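Long-range contacts in glycogen accumulation regulator GarA (Mycobacterium tuberculosis, PDB 6I2P), which probably binds phosphorylated threonines of partner proteins through its FHA domain and takes part in regulating glycogen accumulation: residues S56-V61 against R70-Q75; V93-R98 against G141-V146; L132-E137 against V146-P151. All blocks are in the same frame, centred on the assembly; numbering follows the deposited sequence.

Strand 143-149 ties the three contacts together. Its beginning takes part in contact 2 and its end in contact 3, whose centres lie about 18 Å apart and which share V146. Strand 57-61, one half of contact 1, runs beside it, with V60 O 2.8 Å from V146 N and L58 O 2.7 Å from L148 N, both probable hydrogen bonds. The centre of contact 1 is about 10 Å from that of contact 3 and about 15 Å from that of contact 2. Contact 2 is the one that reaches the partner protein: S96 and R97 of its loop bind a modified side chain there, consistent with phosphopeptide recognition by an FHA domain.

Contact 1 (S56-V61 against R70-Q75); sequences SALLVV and RFLLDQ. With SO4 (sulfate ion), chain K.
A57 and L59 are joined to L73 and F71 by four backbone hydrogen bonds, the skeleton of an antiparallel pairing. A57 N gives to L73 O at 3.0 Å, and the return bond from L73 N to A57 O is 2.8 Å long. L59 N reaches F71 O at 2.8 Å and F71 N reaches L59 O at 2.9 Å. L58 with L72 and V60 with R70 are the non-hydrogen-bonded pairs between and beyond them, where CA-H groups lean on carbonyl oxygens, as L58 CA does on F71 O.

Strands 57-61 and 70-73 form the first beta hairpin of the FHA beta-sandwich, and strand 70-73 is the outermost strand of its sheet within the chain. Alternation sends A57, L59, F71 and L73 to the face that meets the second sheet, where I88 and F109 receive them.

Apolar packing on that inner face is methyl against methyl: L59 CD1 meets L73 CD2 at 3.8 Å, and A57 CB lies 3.9 Å from L73 CD1, the small alanine leaving room for the larger leucine. V61 CG2 approaches F71 CE2. On the other face L58 and L72 touch through their CD1 methyls and share L52 as a neighbour.

Near the turn, the R70 side chain bends at chi3 (65°), and V60 CG1 covers one face of its guanidinium, offset toward the rim and 3.6 Å from R70 NH2, while NH2 bonds to G68 O. R70 N donates to sulfate O4 at 2.8 Å; S69 OG binds the same ion, probably a crystallisation component.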
loop_
_atom_site.group_PDB
_atom_site.type_symbol
_atom_site.label_atom_id
_atom_site.label_comp_id
_atom_site.label_asym_id
_atom_site.label_seq_id
_atom_site.Cartn_x
_atom_site.Cartn_y
_atom_site.Cartn_z
ATOM N N SER C 56 36.483 2.760 -7.714
ATOM C CA SER C 56 35.349 2.082 -7.092
ATOM C C SER C 56 34.399 3.052 -6.388
ATOM O O SER C 56 34.751 4.207 -6.136
ATOM C CB SER C 56 35.826 0.993 -6.134
ATOM O OG SER C 56 36.146 1.528 -4.863
ATOM N N ALA C 57 33.193 2.567 -6.076
ATOM C CA ALA C 57 32.164 3.331 -5.383
ATOM C C ALA C 57 31.499 2.493 -4.294
ATOM O O ALA C 57 31.716 1.282 -4.212
ATOM C CB ALA C 57 31.133 3.843 -6.373
ATOM N N LEU C 58 30.696 3.151 -3.450
ATOM C CA LEU C 58 29.996 2.518 -2.345
ATOM C C LEU C 58 28.556 3.012 -2.260
ATOM O O LEU C 58 28.304 4.207 -2.384
ATOM C CB LEU C 58 30.759 2.801 -1.036
ATOM C CG LEU C 58 30.343 2.038 0.215
ATOM C CD1 LEU C 58 30.811 0.582 0.165
ATOM C CD2 LEU C 58 30.903 2.708 1.446
ATOM N N LEU C 59 27.613 2.085 -2.079
ATOM C CA LEU C 59 26.198 2.409 -1.908
ATOM C C LEU C 59 25.853 2.076 -0.468
ATOM O O LEU C 59 26.085 0.950 -0.039
ATOM C CB LEU C 59 25.306 1.606 -2.866
ATOM C CG LEU C 59 25.391 1.943 -4.354
ATOM C CD1 LEU C 59 24.857 0.797 -5.177
ATOM C CD2 LEU C 59 24.640 3.241 -4.687
ATOM N N VAL C 60 25.366 3.055 0.295
ATOM C CA VAL C 60 25.037 2.843 1.706
ATOM C C VAL C 60 23.545 3.047 1.926
ATOM O O VAL C 60 23.004 4.069 1.498
ATOM C CB VAL C 60 25.879 3.731 2.677
ATOM C CG1 VAL C 60 25.738 3.259 4.127
ATOM C CG2 VAL C 60 27.351 3.768 2.283
ATOM N N VAL C 61 22.889 2.104 2.632
ATOM C CA VAL C 61 21.473 2.234 2.984
ATOM C C VAL C 61 21.411 3.303 4.093
ATOM O O VAL C 61 22.041 3.150 5.144
ATOM C CB VAL C 61 20.804 0.894 3.402
ATOM C CG1 VAL C 61 19.293 1.054 3.532
ATOM C CG2 VAL C 61 21.133 -0.224 2.420
ATOM N N ARG C 70 25.949 -1.741 3.285
ATOM C CA ARG C 70 26.607 -1.131 2.145
ATOM C C ARG C 70 27.002 -2.147 1.097
ATOM O O ARG C 70 27.075 -3.342 1.375
ATOM C CB ARG C 70 27.798 -0.247 2.579
ATOM C CG ARG C 70 28.859 -0.958 3.411
ATOM C CD ARG C 70 29.583 0.010 4.326
ATOM N NE ARG C 70 28.667 0.565 5.324
ATOM C CZ ARG C 70 28.774 1.775 5.861
ATOM N NH1 ARG C 70 29.777 2.573 5.523
ATOM N NH2 ARG C 70 27.887 2.190 6.750
ATOM N N PHE C 71 27.232 -1.659 -0.117
ATOM C CA PHE C 71 27.586 -2.472 -1.267
ATOM C C PHE C 71 28.671 -1.764 -2.050
ATOM O O PHE C 71 28.529 -0.582 -2.383
ATOM C CB PHE C 71 26.342 -2.717 -2.146
ATOM C CG PHE C 71 25.121 -3.178 -1.381
ATOM C CD1 PHE C 71 24.938 -4.520 -1.079
ATOM C CD2 PHE C 71 24.171 -2.262 -0.939
ATOM C CE1 PHE C 71 23.818 -4.942 -0.361
ATOM C CE2 PHE C 71 23.060 -2.684 -0.205
ATOM C CZ PHE C 71 22.889 -4.020 0.076
ATOM N N LEU C 72 29.774 -2.474 -2.306
ATOM C CA LEU C 72 30.895 -1.924 -3.059
ATOM C C LEU C 72 30.704 -2.185 -4.549
ATOM O O LEU C 72 30.446 -3.318 -4.956
ATOM C CB LEU C 72 32.230 -2.510 -2.568
ATOM C CG LEU C 72 33.502 -1.854 -3.108
ATOM C CD1 LEU C 72 33.887 -0.620 -2.277
ATOM C CD2 LEU C 72 34.656 -2.851 -3.125
ATOM N N LEU C 73 30.819 -1.121 -5.353
ATOM C CA LEU C 73 30.732 -1.178 -6.809
ATOM C C LEU C 73 32.174 -1.176 -7.324
ATOM O O LEU C 73 32.892 -0.187 -7.139
ATOM C CB LEU C 73 29.949 0.032 -7.366
ATOM C CG LEU C 73 28.534 0.267 -6.837
ATOM C CD1 LEU C 73 28.024 1.630 -7.240
ATOM C CD2 LEU C 73 27.575 -0.796 -7.325
ATOM N N ASP C 74 32.618 -2.307 -7.902
ATOM C CA ASP C 74 33.986 -2.472 -8.413
ATOM C C ASP C 74 34.039 -3.220 -9.758
ATOM O O ASP C 74 35.126 -3.464 -10.294
ATOM C CB ASP C 74 34.881 -3.146 -7.350
ATOM C CG ASP C 74 34.436 -4.523 -6.868
ATOM O OD1 ASP C 74 33.385 -5.022 -7.349
ATOM O OD2 ASP C 74 35.135 -5.101 -6.008
ATOM N N GLN C 75 32.852 -3.566 -10.302
ATOM C CA GLN C 75 32.672 -4.257 -11.581
ATOM C C GLN C 75 32.101 -3.270 -12.608
ATOM O O GLN C 75 31.636 -2.190 -12.231
ATOM C CB GLN C 75 31.686 -5.433 -11.418
ATOM C CG GLN C 75 32.179 -6.585 -10.551
ATOM C CD GLN C 75 31.052 -7.419 -9.978
ATOM O OE1 GLN C 75 29.909 -7.421 -10.464
ATOM N NE2 GLN C 75 31.359 -8.160 -8.923
HETATM S S SO4 K . 27.066 -4.955 5.351
HETATM O O1 SO4 K . 26.977 -5.899 4.235
HETATM O O2 SO4 K . 25.812 -4.975 6.110
HETATM O O3 SO4 K . 28.178 -5.344 6.220
HETATM O O4 SO4 K . 27.307 -3.615 4.836
#

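Contact 2 (V93-R98 against G141-V146); sequences VTVSRR and GKFRLV. With SO4 (sulfate ion), chain L.
V93 and K142 come together around a sulfate, probably from the crystallisation liquor. V93 N donates to sulfate O3 at 3.0 Å, and K142 NZ, at the tip of a long chain bent at chi3 (-116°), bonds to sulfate O1 at 2.8 Å. Residues of the partner protein also hold this ion, and since a basic side chain of that protein lies close to K142, the sulfate's negative charge may ease the repulsion between the two.

T94 follows, its hydroxyl set between the backbone N and the carbonyl carbon (chi1 63°). That places T94 OG1 3.3 Å from G141 CA and brings it near CG of K142, whose side chain crosses that of T94 at about a right angle; the hydroxyl is hydrogen-bonded to D92, whose other carboxylate oxygen accepts K142 N. One aspartate thus fastens both segments.

V95 sends its CG2 methyl against G141 CA at 3.7 Å, a close approach allowed by the missing side chain of glycine, whose positive phi (69°) also suits this residue. The same V95 CG2 meets the edge of the F143 ring, 4.0 Å from CD1.

S96 and R97 then turn to a modified side chain of the partner protein, as expected of an FHA recognition loop. The 93-98 loop leads from strand 88-89 to strand 100-105 in one sheet, and packs on the turn between strands 137-140 and 143-149 of the other, with I140 beside V95 and V61 beside F143.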
loop_
_atom_site.group_PDB
_atom_site.type_symbol
_atom_site.label_atom_id
_atom_site.label_comp_id
_atom_site.label_asym_id
_atom_site.label_seq_id
_atom_site.Cartn_x
_atom_site.Cartn_y
_atom_site.Cartn_z
ATOM N N VAL C 93 9.229 -5.845 -0.782
ATOM C CA VAL C 93 8.058 -6.172 -1.627
ATOM C C VAL C 93 7.903 -5.253 -2.862
ATOM O O VAL C 93 7.402 -5.708 -3.892
ATOM C CB VAL C 93 6.709 -6.275 -0.847
ATOM C CG1 VAL C 93 6.714 -7.455 0.116
ATOM C CG2 VAL C 93 6.345 -4.976 -0.120
ATOM N N THR C 94 8.331 -3.985 -2.750
ATOM C CA THR C 94 8.234 -2.984 -3.814
ATOM C C THR C 94 9.432 -3.027 -4.794
ATOM O O THR C 94 9.359 -2.412 -5.855
ATOM C CB THR C 94 7.999 -1.582 -3.217
ATOM O OG1 THR C 94 9.117 -1.206 -2.416
ATOM C CG2 THR C 94 6.708 -1.499 -2.394
ATOM N N VAL C 95 10.512 -3.756 -4.458
ATOM C CA VAL C 95 11.687 -3.900 -5.326
ATOM C C VAL C 95 11.416 -5.062 -6.292
ATOM O O VAL C 95 11.001 -6.137 -5.859
ATOM C CB VAL C 95 13.032 -4.104 -4.535
ATOM C CG1 VAL C 95 14.217 -4.325 -5.478
ATOM C CG2 VAL C 95 13.321 -2.937 -3.592
ATOM N N SER C 96 11.657 -4.844 -7.594
ATOM C CA SER C 96 11.505 -5.878 -8.613
ATOM C C SER C 96 12.682 -6.836 -8.520
ATOM O O SER C 96 13.765 -6.421 -8.105
ATOM C CB SER C 96 11.468 -5.252 -10.006
ATOM O OG SER C 96 10.304 -4.467 -10.185
ATOM N N ARG C 97 12.481 -8.115 -8.913
ATOM C CA ARG C 97 13.535 -9.144 -8.933
ATOM C C ARG C 97 14.710 -8.642 -9.780
ATOM O O ARG C 97 15.860 -8.694 -9.344
ATOM C CB ARG C 97 12.978 -10.482 -9.439
ATOM C CG ARG C 97 12.128 -11.165 -8.380
ATOM C CD ARG C 97 11.125 -12.127 -8.967
ATOM N NE ARG C 97 9.907 -11.451 -9.414
ATOM C CZ ARG C 97 8.796 -12.081 -9.783
ATOM N NH1 ARG C 97 8.729 -13.406 -9.736
ATOM N NH2 ARG C 97 7.737 -11.391 -10.179
ATOM N N ARG C 98 14.391 -8.062 -10.947
ATOM C CA ARG C 98 15.322 -7.392 -11.851
ATOM C C ARG C 98 14.872 -5.930 -11.790
ATOM O O ARG C 98 13.866 -5.579 -12.396
ATOM C CB ARG C 98 15.223 -7.958 -13.293
ATOM C CG ARG C 98 15.423 -9.477 -13.421
ATOM C CD ARG C 98 16.866 -9.907 -13.245
ATOM N NE ARG C 98 17.003 -11.362 -13.309
ATOM C CZ ARG C 98 17.821 -12.068 -12.538
ATOM N NH1 ARG C 98 18.580 -11.463 -11.635
ATOM N NH2 ARG C 98 17.883 -13.387 -12.658
ATOM N N GLY C 141 12.786 0.846 -4.592
ATOM C CA GLY C 141 11.719 0.402 -3.705
ATOM C C GLY C 141 11.567 1.378 -2.560
ATOM O O GLY C 141 11.364 2.574 -2.781
ATOM N N LYS C 142 11.730 0.876 -1.334
ATOM C CA LYS C 142 11.701 1.674 -0.111
ATOM C C LYS C 142 13.143 1.915 0.372
ATOM O O LYS C 142 13.335 2.486 1.445
ATOM C CB LYS C 142 10.858 0.993 0.988
ATOM C CG LYS C 142 9.361 0.944 0.717
ATOM C CD LYS C 142 8.632 0.308 1.895
ATOM C CE LYS C 142 7.940 -0.987 1.537
ATOM N NZ LYS C 142 7.400 -1.670 2.737
ATOM N N PHE C 143 14.153 1.470 -0.407
ATOM C CA PHE C 143 15.564 1.664 -0.063
ATOM C C PHE C 143 16.045 3.035 -0.506
ATOM O O PHE C 143 15.837 3.426 -1.651
ATOM C CB PHE C 143 16.463 0.584 -0.688
ATOM C CG PHE C 143 16.392 -0.772 -0.033
ATOM C CD1 PHE C 143 15.495 -1.733 -0.485
ATOM C CD2 PHE C 143 17.246 -1.104 1.017
ATOM C CE1 PHE C 143 15.443 -2.998 0.108
ATOM C CE2 PHE C 143 17.184 -2.367 1.621
ATOM C CZ PHE C 143 16.287 -3.309 1.154
ATOM N N ARG C 144 16.686 3.760 0.406
ATOM C CA ARG C 144 17.272 5.072 0.157
ATOM C C ARG C 144 18.771 4.889 0.304
ATOM O O ARG C 144 19.301 4.802 1.414
ATOM C CB ARG C 144 16.696 6.132 1.111
ATOM C CG ARG C 144 15.288 6.594 0.709
ATOM C CD ARG C 144 14.634 7.465 1.767
ATOM N NE ARG C 144 15.406 8.681 2.037
ATOM C CZ ARG C 144 14.885 9.900 2.134
ATOM N NH1 ARG C 144 13.582 10.086 1.980
ATOM N NH2 ARG C 144 15.664 10.941 2.391
ATOM N N LEU C 145 19.427 4.695 -0.832
ATOM C CA LEU C 145 20.860 4.447 -0.906
ATOM C C LEU C 145 21.598 5.731 -1.198
ATOM O O LEU C 145 21.120 6.542 -1.986
ATOM C CB LEU C 145 21.188 3.412 -2.006
ATOM C CG LEU C 145 20.373 2.097 -2.016
ATOM C CD1 LEU C 145 20.238 1.553 -3.426
ATOM C CD2 LEU C 145 20.983 1.046 -1.093
ATOM N N VAL C 146 22.756 5.924 -0.560
ATOM C CA VAL C 146 23.617 7.063 -0.846
ATOM C C VAL C 146 24.820 6.515 -1.611
ATOM O O VAL C 146 25.425 5.520 -1.196
ATOM C CB VAL C 146 24.012 7.884 0.410
ATOM C CG1 VAL C 146 25.012 8.996 0.072
ATOM C CG2 VAL C 146 22.775 8.473 1.065
HETATM S S SO4 L . 8.818 -5.046 3.432
HETATM O O1 SO4 L . 8.232 -3.932 4.184
HETATM O O2 SO4 L . 7.966 -6.228 3.572
HETATM O O3 SO4 L . 8.930 -4.684 2.019
HETATM O O4 SO4 L . 10.161 -5.345 3.944
#

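Contact 3 (L132-E137 against V146-P151); sequences LANGDE and VFLTGP
F147 holds its ring carbon CG anti to the backbone N (chi1 171°), which swings the ring beneath L132, and N134 likewise has CG anti to its N (chi1 179°), carrying its amide to the backbone of T149. The two side chains engage differently. L132 CB sits over the centre of the F147 ring, 3.6 Å from the centroid and 4° off the normal, a CH-pi contact, while L132 CD1 lies 3.6 Å from F147 CD2. At the ring edge A133 O approaches F147 CD1 at 3.2 Å. A broad flat phenylalanine suits this place, since it offers a face to leucine and a rim of C-H groups to a carbonyl.

N134 OD1 accepts T149 N at 3.0 Å, so a side-chain carbonyl serves T149 N in the way a backbone carbonyl serves F147 N, and N134 CB rests on T149 CG2. Next to it G135 N gives to F147 O at 2.8 Å, and F147 N gives to D136 O at 2.8 Å, so F147 is held through both its N-H and its carbonyl.

A133 to D136 form a type II beta turn, and G135 has the positive phi that its third position favours. D136 OD2 accepts A133 N, which approaches from above the carboxylate plane, so the turn's last residue is tied to its first, while D136 OD1 is bonded to N123. E137 CG packs against V146 CG2, and the E137 carboxylate pairs with K62.

The turn carries the chain from strand 129-132 of one sheet to strand 137-140 of the other, which borders strand 143-149; on the far side of that strand lies strand 57-61, where A57 and L59 pack on F147.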
loop_
_atom_site.group_PDB
_atom_site.type_symbol
_atom_site.label_atom_id
_atom_site.label_comp_id
_atom_site.label_asym_id
_atom_site.label_seq_id
_atom_site.Cartn_x
_atom_site.Cartn_y
_atom_site.Cartn_z
ATOM N N LEU C 132 26.022 9.043 -11.838
ATOM C CA LEU C 132 26.128 9.262 -10.402
ATOM C C LEU C 132 27.377 10.031 -9.983
ATOM O O LEU C 132 28.490 9.718 -10.407
ATOM C CB LEU C 132 26.013 7.937 -9.629
ATOM C CG LEU C 132 24.728 7.115 -9.856
ATOM C CD1 LEU C 132 24.887 5.694 -9.357
ATOM C CD2 LEU C 132 23.506 7.782 -9.229
ATOM N N ALA C 133 27.165 11.038 -9.137
ATOM C CA ALA C 133 28.188 11.876 -8.516
ATOM C C ALA C 133 28.172 11.575 -7.013
ATOM O O ALA C 133 27.155 11.097 -6.505
ATOM C CB ALA C 133 27.871 13.345 -8.753
ATOM N N ASN C 134 29.287 11.837 -6.308
ATOM C CA ASN C 134 29.400 11.589 -4.866
ATOM C C ASN C 134 28.333 12.364 -4.075
ATOM O O ASN C 134 28.222 13.587 -4.213
ATOM C CB ASN C 134 30.810 11.925 -4.361
ATOM C CG ASN C 134 30.988 11.722 -2.875
ATOM O OD1 ASN C 134 31.062 10.596 -2.380
ATOM N ND2 ASN C 134 31.051 12.813 -2.129
ATOM N N GLY C 135 27.548 11.626 -3.290
ATOM C CA GLY C 135 26.489 12.189 -2.463
ATOM C C GLY C 135 25.082 12.014 -2.992
ATOM O O GLY C 135 24.122 12.361 -2.297
ATOM N N ASP C 136 24.944 11.483 -4.228
ATOM C CA ASP C 136 23.647 11.236 -4.864
ATOM C C ASP C 136 22.857 10.172 -4.122
ATOM O O ASP C 136 23.437 9.207 -3.620
ATOM C CB ASP C 136 23.822 10.824 -6.334
ATOM C CG ASP C 136 23.980 11.971 -7.316
ATOM O OD1 ASP C 136 23.719 13.131 -6.927
ATOM O OD2 ASP C 136 24.350 11.708 -8.477
ATOM N N GLU C 137 21.531 10.364 -4.047
ATOM C CA GLU C 137 20.620 9.433 -3.395
ATOM C C GLU C 137 19.833 8.632 -4.429
ATOM O O GLU C 137 19.188 9.203 -5.308
ATOM C CB GLU C 137 19.698 10.152 -2.401
ATOM C CG GLU C 137 20.414 10.529 -1.108
ATOM C CD GLU C 137 19.545 10.805 0.103
ATOM O OE1 GLU C 137 19.698 11.893 0.701
ATOM O OE2 GLU C 137 18.728 9.929 0.471
ATOM N N VAL C 146 22.756 5.924 -0.560
ATOM C CA VAL C 146 23.617 7.063 -0.846
ATOM C C VAL C 146 24.820 6.515 -1.611
ATOM O O VAL C 146 25.425 5.520 -1.196
ATOM C CB VAL C 146 24.012 7.884 0.410
ATOM C CG1 VAL C 146 25.012 8.996 0.072
ATOM C CG2 VAL C 146 22.775 8.473 1.065
ATOM N N PHE C 147 25.123 7.144 -2.756
ATOM C CA PHE C 147 26.243 6.788 -3.612
ATOM C C PHE C 147 27.459 7.596 -3.160
ATOM O O PHE C 147 27.391 8.827 -3.074
ATOM C CB PHE C 147 25.898 7.066 -5.089
ATOM C CG PHE C 147 27.058 6.925 -6.051
ATOM C CD1 PHE C 147 27.876 8.012 -6.345
ATOM C CD2 PHE C 147 27.331 5.707 -6.662
ATOM C CE1 PHE C 147 28.953 7.879 -7.226
ATOM C CE2 PHE C 147 28.392 5.582 -7.556
ATOM C CZ PHE C 147 29.204 6.666 -7.823
ATOM N N LEU C 148 28.569 6.898 -2.885
ATOM C CA LEU C 148 29.823 7.506 -2.446
ATOM C C LEU C 148 30.974 7.049 -3.315
ATOM O O LEU C 148 31.087 5.867 -3.617
ATOM C CB LEU C 148 30.127 7.198 -0.971
ATOM C CG LEU C 148 29.090 7.620 0.084
ATOM C CD1 LEU C 148 29.383 6.953 1.412
ATOM C CD2 LEU C 148 29.025 9.136 0.244
ATOM N N THR C 149 31.838 7.982 -3.706
ATOM C CA THR C 149 33.012 7.688 -4.524
ATOM C C THR C 149 34.186 8.550 -4.067
ATOM O O THR C 149 33.979 9.518 -3.342
ATOM C CB THR C 149 32.667 7.776 -6.035
ATOM O OG1 THR C 149 33.691 7.131 -6.784
ATOM C CG2 THR C 149 32.441 9.210 -6.530
ATOM N N GLY C 150 35.393 8.199 -4.497
ATOM C CA GLY C 150 36.599 8.937 -4.147
ATOM C C GLY C 150 36.791 10.209 -4.952
ATOM O O GLY C 150 36.036 10.464 -5.897
ATOM N N PRO C 151 37.811 11.041 -4.622
ATOM C CA PRO C 151 38.036 12.264 -5.410
ATOM C C PRO C 151 38.855 12.004 -6.674
ATOM O O PRO C 151 38.904 10.881 -7.173
ATOM C CB PRO C 151 38.772 13.195 -4.435
ATOM C CG PRO C 151 39.120 12.349 -3.231
ATOM C CD PRO C 151 38.804 10.923 -3.538
#